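Local coordinates for DUF4785 domain-containing protein (Legionella pneumophila subsp. pneumophila, PDB 4KH9) that is of unknown function but binds calcium ions and is built as a three-domain, beta-rich protein of the DUF4785 family, at residues A[20-25]-A[321-326]; A[180-185]-A[218-223]; A[195-200]-A[211-216]. All coordinates share one frame; numbering follows the deposited sequence.

Contact 1. Residues A[20-25]-A[321-326]; sequences LSRENL and WLEPGK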
ATOM      1  N   LEU A  20      24.665  -6.476   6.856  1.00 46.00           N
ATOM      2  CA  LEU A  20      24.124  -7.795   6.512  1.00 44.17           C
ATOM      3  C   LEU A  20      25.167  -8.898   6.656  1.00 44.49           C
ATOM      4  O   LEU A  20      26.369  -8.678   6.502  1.00 42.94           O
ATOM      5  CB  LEU A  20      23.537  -7.818   5.085  1.00 43.14           C
ATOM      6  CG  LEU A  20      22.319  -6.921   4.824  1.00 46.10           C
ATOM      7  CD1 LEU A  20      22.023  -6.846   3.345  1.00 44.77           C
ATOM      8  CD2 LEU A  20      21.096  -7.394   5.603  1.00 49.01           C
ATOM      9  N   SER A  21      24.681 -10.097   6.935  1.00 41.01           N
ATOM     10  CA  SER A  21      25.517 -11.279   7.072  1.00 40.11           C
ATOM     11  C   SER A  21      26.267 -11.587   5.778  1.00 44.04           C
ATOM     12  O   SER A  21      25.736 -11.387   4.668  1.00 43.94           O
ATOM     13  CB  SER A  21      24.676 -12.476   7.481  1.00 40.15           C
ATOM     14  OG  SER A  21      25.469 -13.636   7.338  1.00 42.23           O
ATOM     15  N   ARG A  22      27.503 -12.084   5.929  0.50 39.26           N
ATOM     16  CA  ARG A  22      28.405 -12.478   4.856  0.50 38.15           C
ATOM     17  C   ARG A  22      28.505 -14.008   4.799  0.50 41.45           C
ATOM     18  O   ARG A  22      29.313 -14.557   4.049  0.50 41.57           O
ATOM     19  CB  ARG A  22      29.787 -11.840   5.084  0.50 39.18           C
ATOM     20  CG  ARG A  22      30.215 -10.830   4.032  0.50 49.86           C
ATOM     21  CD  ARG A  22      30.087  -9.393   4.489  0.50 57.56           C
ATOM     22  NE  ARG A  22      30.901  -8.506   3.655  0.50 67.09           N
ATOM     23  CZ  ARG A  22      30.876  -7.177   3.712  0.50 83.02           C
ATOM     24  NH1 ARG A  22      30.056  -6.556   4.553  0.50 73.13           N
ATOM     25  NH2 ARG A  22      31.656  -6.458   2.915  0.50 67.27           N
ATOM     26  N   GLU A  23      27.664 -14.698   5.581  1.00 38.50           N
ATOM     27  CA  GLU A  23      27.657 -16.152   5.645  1.00 39.94           C
ATOM     28  C   GLU A  23      27.035 -16.759   4.401  1.00 45.26           C
ATOM     29  O   GLU A  23      25.950 -16.356   3.979  1.00 44.67           O
ATOM     30  CB  GLU A  23      26.914 -16.638   6.890  1.00 41.36           C
ATOM     31  CG  GLU A  23      27.326 -18.035   7.309  1.00 53.41           C
ATOM     32  CD  GLU A  23      26.791 -18.504   8.645  1.00 80.90           C
ATOM     33  OE1 GLU A  23      25.697 -18.041   9.044  1.00 69.38           O
ATOM     34  OE2 GLU A  23      27.415 -19.412   9.241  1.00 85.30           O
ATOM     35  N   ASN A  24      27.730 -17.738   3.823  1.00 43.34           N
ATOM     36  CA  ASN A  24      27.224 -18.482   2.681  1.00 44.14           C
ATOM     37  C   ASN A  24      26.396 -19.625   3.257  1.00 47.94           C
ATOM     38  O   ASN A  24      26.963 -20.524   3.879  1.00 48.75           O
ATOM     39  CB  ASN A  24      28.378 -18.959   1.766  1.00 46.28           C
ATOM     40  CG  ASN A  24      27.927 -19.577   0.468  1.00 63.71           C
ATOM     41  OD1 ASN A  24      26.928 -20.289   0.396  1.00 51.39           O
ATOM     42  ND2 ASN A  24      28.695 -19.378  -0.581  1.00 65.46           N
ATOM     43  N   LEU A  25      25.061 -19.549   3.132  1.00 42.62           N
ATOM     44  CA  LEU A  25      24.172 -20.552   3.711  1.00 42.59           C
ATOM     45  C   LEU A  25      23.248 -21.181   2.707  1.00 44.23           C
ATOM     46  O   LEU A  25      22.671 -20.502   1.855  1.00 45.23           O
ATOM     47  CB  LEU A  25      23.312 -19.941   4.831  1.00 43.17           C
ATOM     48  CG  LEU A  25      24.061 -19.412   6.034  1.00 50.50           C
ATOM     49  CD1 LEU A  25      23.245 -18.347   6.761  1.00 51.36           C
ATOM     50  CD2 LEU A  25      24.531 -20.547   6.951  1.00 53.41           C
ATOM     51  N   TRP A 321      26.669 -13.267   0.371  1.00 36.25           N
ATOM     52  CA  TRP A 321      27.050 -11.884   0.115  1.00 35.73           C
ATOM     53  C   TRP A 321      27.600 -11.805  -1.292  1.00 40.82           C
ATOM     54  O   TRP A 321      28.481 -12.612  -1.626  1.00 40.47           O
ATOM     55  CB  TRP A 321      28.081 -11.388   1.130  1.00 33.93           C
ATOM     56  CG  TRP A 321      28.557  -9.998   0.832  1.00 33.82           C
ATOM     57  CD1 TRP A 321      29.656  -9.633   0.099  1.00 36.81           C
ATOM     58  CD2 TRP A 321      27.920  -8.778   1.243  1.00 32.82           C
ATOM     59  NE1 TRP A 321      29.733  -8.260   0.017  1.00 35.76           N
ATOM     60  CE2 TRP A 321      28.682  -7.710   0.713  1.00 36.53           C
ATOM     61  CE3 TRP A 321      26.816  -8.487   2.068  1.00 33.43           C
ATOM     62  CZ2 TRP A 321      28.336  -6.376   0.921  1.00 35.95           C
ATOM     63  CZ3 TRP A 321      26.477  -7.165   2.281  1.00 35.31           C
ATOM     64  CH2 TRP A 321      27.243  -6.120   1.727  1.00 36.35           C
ATOM     65  N   LEU A 322      27.095 -10.854  -2.124  1.00 34.87           N
ATOM     66  CA  LEU A 322      27.587 -10.743  -3.499  1.00 34.01           C
ATOM     67  C   LEU A 322      28.021  -9.312  -3.811  1.00 39.78           C
ATOM     68  O   LEU A 322      27.255  -8.371  -3.623  1.00 38.23           O
ATOM     69  CB  LEU A 322      26.524 -11.209  -4.533  1.00 32.57           C
ATOM     70  CG  LEU A 322      25.996 -12.653  -4.438  1.00 35.30           C
ATOM     71  CD1 LEU A 322      24.745 -12.837  -5.272  1.00 33.68           C
ATOM     72  CD2 LEU A 322      27.057 -13.684  -4.821  1.00 38.60           C
ATOM     73  N   GLU A 323      29.249  -9.155  -4.305  1.00 39.46           N
ATOM     74  CA  GLU A 323      29.773  -7.855  -4.731  1.00 38.97           C
ATOM     75  C   GLU A 323      29.285  -7.575  -6.153  1.00 44.25           C
ATOM     76  O   GLU A 323      28.905  -8.544  -6.837  1.00 42.33           O
ATOM     77  CB  GLU A 323      31.324  -7.855  -4.670  1.00 40.62           C
ATOM     78  CG  GLU A 323      31.921  -7.828  -3.274  1.00 47.07           C
ATOM     79  CD  GLU A 323      31.795  -6.516  -2.526  1.00 56.21           C
ATOM     80  OE1 GLU A 323      31.762  -5.448  -3.180  1.00 57.95           O
ATOM     81  OE2 GLU A 323      31.784  -6.555  -1.276  1.00 53.35           O
ATOM     82  N   PRO A 324      29.330  -6.310  -6.673  1.00 42.09           N
ATOM     83  CA  PRO A 324      28.932  -6.085  -8.079  1.00 40.83           C
ATOM     84  C   PRO A 324      29.732  -6.974  -9.050  1.00 43.69           C
ATOM     85  O   PRO A 324      30.917  -7.213  -8.833  1.00 43.58           O
ATOM     86  CB  PRO A 324      29.240  -4.609  -8.297  1.00 42.43           C
ATOM     87  CG  PRO A 324      29.198  -4.008  -6.934  1.00 46.96           C
ATOM     88  CD  PRO A 324      29.760  -5.045  -6.034  1.00 43.18           C
ATOM     89  N   GLY A 325      29.061  -7.506 -10.062  1.00 39.70           N
ATOM     90  CA  GLY A 325      29.672  -8.373 -11.069  1.00 39.31           C
ATOM     91  C   GLY A 325      28.859  -9.612 -11.388  1.00 43.90           C
ATOM     92  O   GLY A 325      27.681  -9.708 -11.019  1.00 43.55           O
ATOM     93  N   LYS A 326      29.474 -10.568 -12.098  1.00 41.35           N
ATOM     94  CA  LYS A 326      28.840 -11.826 -12.480  1.00 41.65           C
ATOM     95  C   LYS A 326      29.237 -12.924 -11.502  1.00 44.18           C
ATOM     96  O   LYS A 326      30.392 -12.976 -11.060  1.00 42.92           O
ATOM     97  CB  LYS A 326      29.186 -12.232 -13.925  1.00 46.20           C
ATOM     98  CG  LYS A 326      28.435 -11.433 -14.984  1.00 71.22           C
ATOM     99  CD  LYS A 326      28.756 -11.897 -16.430  1.00 87.85           C
ATOM    100  CE  LYS A 326      30.071 -11.382 -16.991  1.00 99.26           C
ATOM    101  NZ  LYS A 326      30.377 -11.964 -18.325  1.00108.12           N
TER
HETATM  102  O   HOH W   1      28.595 -14.857   1.466  1.00 37.04           O
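Arg22 lies flat over one face of the Trp321 indole, the two side chains pointing the same way. The stack is cation-pi: Arg22 CZ stands 4.0 Å from the centroid of the six-membered ring, 20° off its normal, with the planes nearly parallel. Arg22 CD makes a CH-pi contact over the five-membered ring, and Arg22 CG packs against Trp321 CB at 3.6 Å. This holds for the conformer described; a second was modelled, so the side chain is probably mobile. Leu20 CB reaches the ring edge at Trp321 CZ3, 4.1 Å away.

No direct hydrogen bond crosses; one water joins the backbones, donating to Arg22 O and accepting from Trp321 N, each at 2.7 Å. Trp321 NE1 gives a nearly straight bond (3.0 Å, 173°) to Glu323 OE2, which lies in the ring plane and should help fix the indole's rotation. That oxygen is 4.2 Å from Arg22 NH2, well out of the guanidinium plane, so charge alone relates them. The contact joins the loop before strand 25-29 to the end of strand 312-322 at the surface. A carboxylate bound to the indole N-H probably enriches the ring's electrons, which may favour the cation while it is stacked there.

Contact 2. Residues A[180-185]-A[218-223]; sequences KATISL and SNVFEG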
ATOM      1  N   LYS A 180      -0.327   1.820 -13.599  1.00 25.42           N
ATOM      2  CA  LYS A 180      -1.646   2.243 -14.037  1.00 26.24           C
ATOM      3  C   LYS A 180      -2.636   2.046 -12.866  1.00 33.72           C
ATOM      4  O   LYS A 180      -2.675   0.979 -12.261  1.00 33.17           O
ATOM      5  CB  LYS A 180      -2.082   1.499 -15.291  1.00 30.39           C
ATOM      6  CG  LYS A 180      -3.375   2.012 -15.902  1.00 45.33           C
ATOM      7  CD  LYS A 180      -3.784   1.077 -17.043  1.00 57.97           C
ATOM      8  CE  LYS A 180      -5.081   1.492 -17.670  1.00 66.09           C
ATOM      9  NZ  LYS A 180      -5.596   0.460 -18.614  1.00 77.20           N
ATOM     10  N   ALA A 181      -3.388   3.099 -12.512  1.00 30.38           N
ATOM     11  CA  ALA A 181      -4.388   3.034 -11.454  1.00 29.65           C
ATOM     12  C   ALA A 181      -5.780   3.270 -12.019  1.00 31.30           C
ATOM     13  O   ALA A 181      -5.936   3.949 -13.038  1.00 31.11           O
ATOM     14  CB  ALA A 181      -4.087   4.062 -10.377  1.00 30.65           C
ATOM     15  N   THR A 182      -6.773   2.651 -11.409  1.00 26.81           N
ATOM     16  CA  THR A 182      -8.180   2.854 -11.758  1.00 27.10           C
ATOM     17  C   THR A 182      -8.841   3.403 -10.524  1.00 31.70           C
ATOM     18  O   THR A 182      -8.635   2.856  -9.444  1.00 30.80           O
ATOM     19  CB  THR A 182      -8.831   1.573 -12.275  1.00 38.44           C
ATOM     20  OG1 THR A 182      -7.941   0.969 -13.222  1.00 41.59           O
ATOM     21  CG2 THR A 182     -10.210   1.843 -12.907  1.00 32.51           C
ATOM     22  N   ILE A 183      -9.591   4.501 -10.676  1.00 29.85           N
ATOM     23  CA  ILE A 183     -10.270   5.228  -9.596  1.00 28.89           C
ATOM     24  C   ILE A 183     -11.724   5.393 -10.020  1.00 32.54           C
ATOM     25  O   ILE A 183     -11.998   6.009 -11.046  1.00 29.10           O
ATOM     26  CB  ILE A 183      -9.536   6.602  -9.353  1.00 30.47           C
ATOM     27  CG1 ILE A 183      -8.049   6.389  -8.978  1.00 29.36           C
ATOM     28  CG2 ILE A 183     -10.273   7.467  -8.299  1.00 31.01           C
ATOM     29  CD1 ILE A 183      -7.054   7.533  -9.485  1.00 37.51           C
ATOM     30  N   SER A 184     -12.649   4.825  -9.238  1.00 29.34           N
ATOM     31  CA  SER A 184     -14.079   4.850  -9.576  1.00 28.91           C
ATOM     32  C   SER A 184     -14.935   5.256  -8.397  1.00 32.63           C
ATOM     33  O   SER A 184     -14.692   4.829  -7.275  1.00 29.89           O
ATOM     34  CB  SER A 184     -14.552   3.484 -10.063  1.00 30.16           C
ATOM     35  OG  SER A 184     -13.526   2.776 -10.732  1.00 47.19           O
ATOM     36  N   LEU A 185     -15.938   6.084  -8.666  1.00 29.86           N
ATOM     37  CA  LEU A 185     -16.891   6.514  -7.663  1.00 29.06           C
ATOM     38  C   LEU A 185     -18.212   5.799  -7.922  1.00 35.45           C
ATOM     39  O   LEU A 185     -18.782   5.949  -9.003  1.00 34.58           O
ATOM     40  CB  LEU A 185     -17.064   8.045  -7.666  1.00 28.14           C
ATOM     41  CG  LEU A 185     -17.956   8.610  -6.526  1.00 30.86           C
ATOM     42  CD1 LEU A 185     -17.330   8.348  -5.146  1.00 29.62           C
ATOM     43  CD2 LEU A 185     -18.181  10.100  -6.705  1.00 34.05           C
ATOM     44  N   SER A 218     -17.951   9.013 -16.853  1.00 40.55           N
ATOM     45  CA  SER A 218     -18.381  10.113 -15.985  1.00 38.76           C
ATOM     46  C   SER A 218     -17.892   9.895 -14.529  1.00 38.97           C
ATOM     47  O   SER A 218     -17.537  10.867 -13.863  1.00 38.12           O
ATOM     48  CB  SER A 218     -19.898  10.263 -16.015  1.00 41.91           C
ATOM     49  OG  SER A 218     -20.549   9.111 -15.499  1.00 48.66           O
ATOM     50  N   ASN A 219     -17.823   8.626 -14.065  1.00 32.66           N
ATOM     51  CA  ASN A 219     -17.425   8.309 -12.695  1.00 33.08           C
ATOM     52  C   ASN A 219     -16.120   7.472 -12.603  1.00 37.61           C
ATOM     53  O   ASN A 219     -15.818   6.967 -11.526  1.00 38.93           O
ATOM     54  CB  ASN A 219     -18.567   7.533 -12.002  1.00 32.51           C
ATOM     55  CG  ASN A 219     -18.771   6.142 -12.576  1.00 51.60           C
ATOM     56  OD1 ASN A 219     -18.708   5.915 -13.797  1.00 41.58           O
ATOM     57  ND2 ASN A 219     -18.901   5.165 -11.702  1.00 42.80           N
ATOM     58  N   VAL A 220     -15.397   7.261 -13.718  1.00 32.77           N
ATOM     59  CA  VAL A 220     -14.179   6.442 -13.712  1.00 31.17           C
ATOM     60  C   VAL A 220     -13.001   7.230 -14.320  1.00 35.53           C
ATOM     61  O   VAL A 220     -13.123   7.836 -15.402  1.00 35.73           O
ATOM     62  CB  VAL A 220     -14.401   5.096 -14.468  1.00 35.10           C
ATOM     63  CG1 VAL A 220     -13.148   4.224 -14.451  1.00 34.39           C
ATOM     64  CG2 VAL A 220     -15.603   4.321 -13.911  1.00 35.35           C
ATOM     65  N   PHE A 221     -11.854   7.156 -13.634  1.00 31.24           N
ATOM     66  CA  PHE A 221     -10.588   7.761 -14.036  1.00 31.50           C
ATOM     67  C   PHE A 221      -9.495   6.730 -14.054  1.00 32.34           C
ATOM     68  O   PHE A 221      -9.464   5.843 -13.203  1.00 28.23           O
ATOM     69  CB  PHE A 221     -10.180   8.910 -13.081  1.00 33.61           C
ATOM     70  CG  PHE A 221     -10.860  10.226 -13.392  1.00 36.79           C
ATOM     71  CD1 PHE A 221     -12.193  10.442 -13.047  1.00 41.58           C
ATOM     72  CD2 PHE A 221     -10.178  11.239 -14.044  1.00 39.23           C
ATOM     73  CE1 PHE A 221     -12.827  11.651 -13.362  1.00 42.18           C
ATOM     74  CE2 PHE A 221     -10.804  12.454 -14.332  1.00 42.32           C
ATOM     75  CZ  PHE A 221     -12.126  12.647 -13.999  1.00 40.34           C
ATOM     76  N   GLU A 222      -8.559   6.890 -14.999  1.00 29.31           N
ATOM     77  CA  GLU A 222      -7.336   6.094 -15.042  1.00 30.17           C
ATOM     78  C   GLU A 222      -6.169   7.012 -14.791  1.00 33.59           C
ATOM     79  O   GLU A 222      -6.193   8.158 -15.222  1.00 34.13           O
ATOM     80  CB  GLU A 222      -7.189   5.358 -16.376  1.00 33.22           C
ATOM     81  CG  GLU A 222      -8.164   4.206 -16.544  1.00 47.48           C
ATOM     82  CD  GLU A 222      -8.092   3.515 -17.892  1.00 79.41           C
ATOM     83  OE1 GLU A 222      -8.088   4.226 -18.925  1.00 82.11           O
ATOM     84  OE2 GLU A 222      -8.109   2.263 -17.915  1.00 77.03           O
ATOM     85  N   GLY A 223      -5.165   6.528 -14.079  1.00 29.40           N
ATOM     86  CA  GLY A 223      -3.981   7.321 -13.797  1.00 28.81           C
ATOM     87  C   GLY A 223      -2.714   6.555 -14.116  1.00 33.32           C
ATOM     88  O   GLY A 223      -2.657   5.353 -13.887  1.00 33.01           O
TER
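Lys180 reaches across the end of the strand pair and brings its CE and NZ against the Glu222 carboxylate, both near OE2; the salt bridge from Lys180 NZ to Glu222 OE2 is 3.2 Å. The lysine chain is fully extended, and CG anti to the backbone N (chi1 -173°) starts it on its course past Gly223 O. Glu222 is extended beyond CG, and the two side chains cross obliquely.

Thr182, Ser184 and Val220 share the face of Glu222. Thr182 CG2 meets Val220 CG1 at 4.1 Å, while Ser184 OG lies 4.0 Å from that same methyl. The side chains of Ala181, Ile183 and Phe221 lie on the other face, where Gly223, paired with Ala181, contributes none. Ile183 and Phe221 face each other through their CB atoms, 4.4 Å apart, and the phenyl ring then leads away from strand 178-186.

Antiparallel pairing underlies this. Ala181 with Gly223 and Ile183 with Phe221 are hydrogen-bonded pairs, each closed by two N-H to O bonds; Thr182 with Glu222 and Ser184 with Val220 are non-hydrogen-bonded pairs. Leu185 N continues the ladder to Asn219 O. Asn219 CG, between its backbone N and carbonyl carbon, lies 3.6 Å from Leu185 O. A side-chain rung extends the pairing: Asn219 ND2 donates to Leu185 O (2.8 Å, 170°), with that oxygen in the amide plane although the donor is tilted 34° from the carbonyl plane.

In the central E-set domain, strand 178-186 also pairs with strand 163-168 and strand 220-226 with strand 208-217. Ile183 packs on Leu213, Ala199 and Val244, and Phe221 on Lys215, so this face looks inward onto strands 196-202, 208-217 and 238-248.

Contact 3. Residues A[195-200]-A[211-216]; sequences NDVDAR and LNLTKL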
ATOM      1  N   ASN A 195     -15.194  15.424 -11.997  1.00 38.43           N
ATOM      2  CA  ASN A 195     -14.186  16.239 -12.652  1.00 40.69           C
ATOM      3  C   ASN A 195     -13.083  16.633 -11.650  1.00 46.57           C
ATOM      4  O   ASN A 195     -11.951  16.865 -12.072  1.00 49.53           O
ATOM      5  CB  ASN A 195     -14.806  17.482 -13.296  1.00 44.54           C
ATOM      6  CG  ASN A 195     -15.666  17.206 -14.510  1.00 67.23           C
ATOM      7  OD1 ASN A 195     -15.201  16.672 -15.524  1.00 62.75           O
ATOM      8  ND2 ASN A 195     -16.936  17.595 -14.449  1.00 57.63           N
ATOM      9  N   ASP A 196     -13.402  16.707 -10.336  1.00 38.96           N
ATOM     10  CA  ASP A 196     -12.400  17.085  -9.353  1.00 37.57           C
ATOM     11  C   ASP A 196     -11.804  15.810  -8.731  1.00 37.62           C
ATOM     12  O   ASP A 196     -12.395  15.192  -7.826  1.00 35.20           O
ATOM     13  CB  ASP A 196     -13.001  18.046  -8.296  1.00 39.55           C
ATOM     14  CG  ASP A 196     -12.006  18.704  -7.342  1.00 48.48           C
ATOM     15  OD1 ASP A 196     -10.788  18.473  -7.497  1.00 50.75           O
ATOM     16  OD2 ASP A 196     -12.452  19.435  -6.429  1.00 49.88           O
ATOM     17  N   VAL A 197     -10.665  15.377  -9.299  1.00 32.74           N
ATOM     18  CA  VAL A 197      -9.906  14.179  -8.881  1.00 32.21           C
ATOM     19  C   VAL A 197      -8.440  14.528  -8.756  1.00 34.84           C
ATOM     20  O   VAL A 197      -7.867  15.115  -9.670  1.00 32.95           O
ATOM     21  CB  VAL A 197     -10.061  12.966  -9.852  1.00 37.41           C
ATOM     22  CG1 VAL A 197      -9.329  11.717  -9.342  1.00 36.08           C
ATOM     23  CG2 VAL A 197     -11.497  12.645 -10.170  1.00 37.90           C
ATOM     24  N   ASP A 198      -7.806  14.098  -7.671  1.00 32.94           N
ATOM     25  CA  ASP A 198      -6.356  14.272  -7.462  1.00 33.41           C
ATOM     26  C   ASP A 198      -5.796  12.919  -7.047  1.00 33.31           C
ATOM     27  O   ASP A 198      -6.466  12.216  -6.287  1.00 31.39           O
ATOM     28  CB  ASP A 198      -6.081  15.346  -6.379  1.00 36.50           C
ATOM     29  CG  ASP A 198      -6.787  16.678  -6.578  1.00 61.36           C
ATOM     30  OD1 ASP A 198      -6.548  17.331  -7.621  1.00 63.81           O
ATOM     31  OD2 ASP A 198      -7.582  17.073  -5.684  1.00 74.52           O
ATOM     32  N   ALA A 199      -4.626  12.522  -7.553  1.00 27.04           N
ATOM     33  CA  ALA A 199      -4.036  11.227  -7.172  1.00 25.30           C
ATOM     34  C   ALA A 199      -2.515  11.294  -7.260  1.00 28.40           C
ATOM     35  O   ALA A 199      -1.963  11.990  -8.116  1.00 28.64           O
ATOM     36  CB  ALA A 199      -4.584  10.103  -8.057  1.00 26.38           C
ATOM     37  N   ARG A 200      -1.838  10.597  -6.349  1.00 25.75           N
ATOM     38  CA  ARG A 200      -0.383  10.578  -6.318  1.00 26.35           C
ATOM     39  C   ARG A 200       0.094   9.304  -5.700  1.00 28.28           C
ATOM     40  O   ARG A 200      -0.670   8.589  -5.077  1.00 30.40           O
ATOM     41  CB  ARG A 200       0.163  11.798  -5.531  1.00 28.35           C
ATOM     42  CG  ARG A 200      -0.268  11.775  -4.040  1.00 29.04           C
ATOM     43  CD  ARG A 200       0.318  12.953  -3.301  1.00 36.33           C
ATOM     44  NE  ARG A 200       0.081  12.868  -1.858  1.00 39.90           N
ATOM     45  CZ  ARG A 200       0.606  13.706  -0.968  1.00 51.28           C
ATOM     46  NH1 ARG A 200       1.397  14.697  -1.366  1.00 36.88           N
ATOM     47  NH2 ARG A 200       0.346  13.559   0.325  1.00 39.59           N
ATOM     48  N   LEU A 211       0.203  11.371 -10.273  1.00 31.94           N
ATOM     49  CA  LEU A 211      -0.341  10.537 -11.350  1.00 30.91           C
ATOM     50  C   LEU A 211      -0.927  11.400 -12.390  1.00 34.33           C
ATOM     51  O   LEU A 211      -1.614  12.357 -12.031  1.00 33.46           O
ATOM     52  CB  LEU A 211      -1.446   9.577 -10.870  1.00 30.70           C
ATOM     53  CG  LEU A 211      -1.185   8.295 -10.166  1.00 35.51           C
ATOM     54  CD1 LEU A 211      -2.515   7.537 -10.097  1.00 35.95           C
ATOM     55  CD2 LEU A 211      -0.206   7.397 -10.916  1.00 33.95           C
ATOM     56  N   ASN A 212      -0.727  11.053 -13.669  1.00 29.76           N
ATOM     57  CA  ASN A 212      -1.320  11.770 -14.793  1.00 29.59           C
ATOM     58  C   ASN A 212      -2.649  11.103 -15.087  1.00 35.45           C
ATOM     59  O   ASN A 212      -2.678   9.902 -15.408  1.00 34.72           O
ATOM     60  CB  ASN A 212      -0.357  11.739 -15.970  1.00 25.51           C
ATOM     61  CG  ASN A 212       0.993  12.351 -15.640  1.00 43.27           C
ATOM     62  OD1 ASN A 212       2.044  11.716 -15.764  1.00 42.34           O
ATOM     63  ND2 ASN A 212       0.991  13.578 -15.163  1.00 33.98           N
ATOM     64  N   LEU A 213      -3.747  11.845 -14.939  1.00 31.60           N
ATOM     65  CA  LEU A 213      -5.089  11.286 -15.045  1.00 31.92           C
ATOM     66  C   LEU A 213      -5.785  11.526 -16.380  1.00 33.61           C
ATOM     67  O   LEU A 213      -5.603  12.553 -17.050  1.00 31.28           O
ATOM     68  CB  LEU A 213      -5.996  11.883 -13.919  1.00 31.94           C
ATOM     69  CG  LEU A 213      -5.535  11.650 -12.472  1.00 36.67           C
ATOM     70  CD1 LEU A 213      -6.256  12.598 -11.510  1.00 36.16           C
ATOM     71  CD2 LEU A 213      -5.744  10.219 -12.053  1.00 38.88           C
ATOM     72  N   THR A 214      -6.670  10.574 -16.716  1.00 31.17           N
ATOM     73  CA  THR A 214      -7.551  10.647 -17.880  1.00 31.16           C
ATOM     74  C   THR A 214      -8.899  10.174 -17.449  1.00 33.84           C
ATOM     75  O   THR A 214      -8.992   9.186 -16.758  1.00 33.66           O
ATOM     76  CB  THR A 214      -7.025   9.842 -19.114  1.00 33.85           C
ATOM     77  OG1 THR A 214      -6.803   8.492 -18.719  1.00 37.27           O
ATOM     78  CG2 THR A 214      -5.746  10.404 -19.704  1.00 29.31           C
ATOM     79  N   LYS A 215      -9.946  10.876 -17.857  1.00 33.00           N
ATOM     80  CA  LYS A 215     -11.328  10.531 -17.595  1.00 32.48           C
ATOM     81  C   LYS A 215     -11.748   9.415 -18.556  1.00 39.50           C
ATOM     82  O   LYS A 215     -11.675   9.588 -19.783  1.00 38.89           O
ATOM     83  CB  LYS A 215     -12.211  11.784 -17.752  1.00 34.20           C
ATOM     84  CG  LYS A 215     -13.611  11.598 -17.170  1.00 37.34           C
ATOM     85  CD  LYS A 215     -14.301  12.920 -16.990  1.00 39.44           C
ATOM     86  CE  LYS A 215     -15.733  12.725 -16.543  1.00 40.54           C
ATOM     87  NZ  LYS A 215     -16.389  14.035 -16.238  1.00 36.12           N
ATOM     88  N   LEU A 216     -12.165   8.268 -18.017  1.00 39.69           N
ATOM     89  CA  LEU A 216     -12.577   7.121 -18.845  1.00 42.13           C
ATOM     90  C   LEU A 216     -14.114   7.109 -19.022  1.00 48.24           C
ATOM     91  O   LEU A 216     -14.608   6.861 -20.122  1.00 50.07           O
ATOM     92  CB  LEU A 216     -12.072   5.811 -18.225  1.00 42.71           C
ATOM     93  CG  LEU A 216     -12.346   4.513 -18.996  1.00 50.71           C
ATOM     94  CD1 LEU A 216     -11.424   4.374 -20.218  1.00 52.42           C
ATOM     95  CD2 LEU A 216     -12.190   3.295 -18.094  1.00 52.72           C
TER
HETATM   96  O   HOH W   2      -3.525  13.865 -10.040  1.00 49.33           O
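Leu213 and Leu211 point their side chains at Val197 and Ala199 across a beta hairpin formed by strands 196-202 and 208-217. Leu213 divides its methyls: CD1 meets Val197 CG1 at 3.9 Å and also lies near Val197 O, whereas CD2 approaches Ala199 CB at 4.2 Å. Leu211 CD1 touches the same Ala199 CB, 3.9 Å away, so the small alanine is shared by two leucines.

Close backbone pairing is confined to the Ala199 and Leu211 end. Leu211 N donates to Ala199 O (3.1 Å, 166°) from above the carbonyl plane. A water molecule accepts from Ala199 N and donates to Leu211 O. The N-to-C directions are 143° apart rather than strictly antiparallel, and the CA atoms of Asn195 and Lys215 are 8.1 Å apart. From strand 238-248, Val244 backs Val197 and Thr242 backs Ala199, while Arg200 turns away to a salt bridge with Glu241. Asp196 and Asp198 are calcium-binding residues; here the Asp198 side chain is about 4 Å from the bound calcium.

At the Asn195 end Lys215, also held by Val194 O and Asp193, donates a hydrogen bond from NZ to Asn195 OD1 (3.0 Å), 53° out of the amide carbonyl plane.

Contacts 2 and 3 lie in one sheet of the central domain, their centres about 7 Å apart, and strands 208-217 and 220-226 are neighbours in it. They meet directly: Glu222 O is 2.9 Å from Thr214 N, probably hydrogen-bonded, and Phe221 CE1 packs 3.6 Å from Val197 CG2. Contact 2 is mostly buried and regularly paired, whereas contact 3 is nearer the surface, with one direct backbone bond, a water, apolar side chains and a lysine-asparagine bond at one end. Contact 1, also superficial, lies about 44 Å away between centres, beyond the chain's centre; it joins an early loop to a late strand by cation-pi stacking. In sequence, contact 3 nests within contact 2, and both within contact 1.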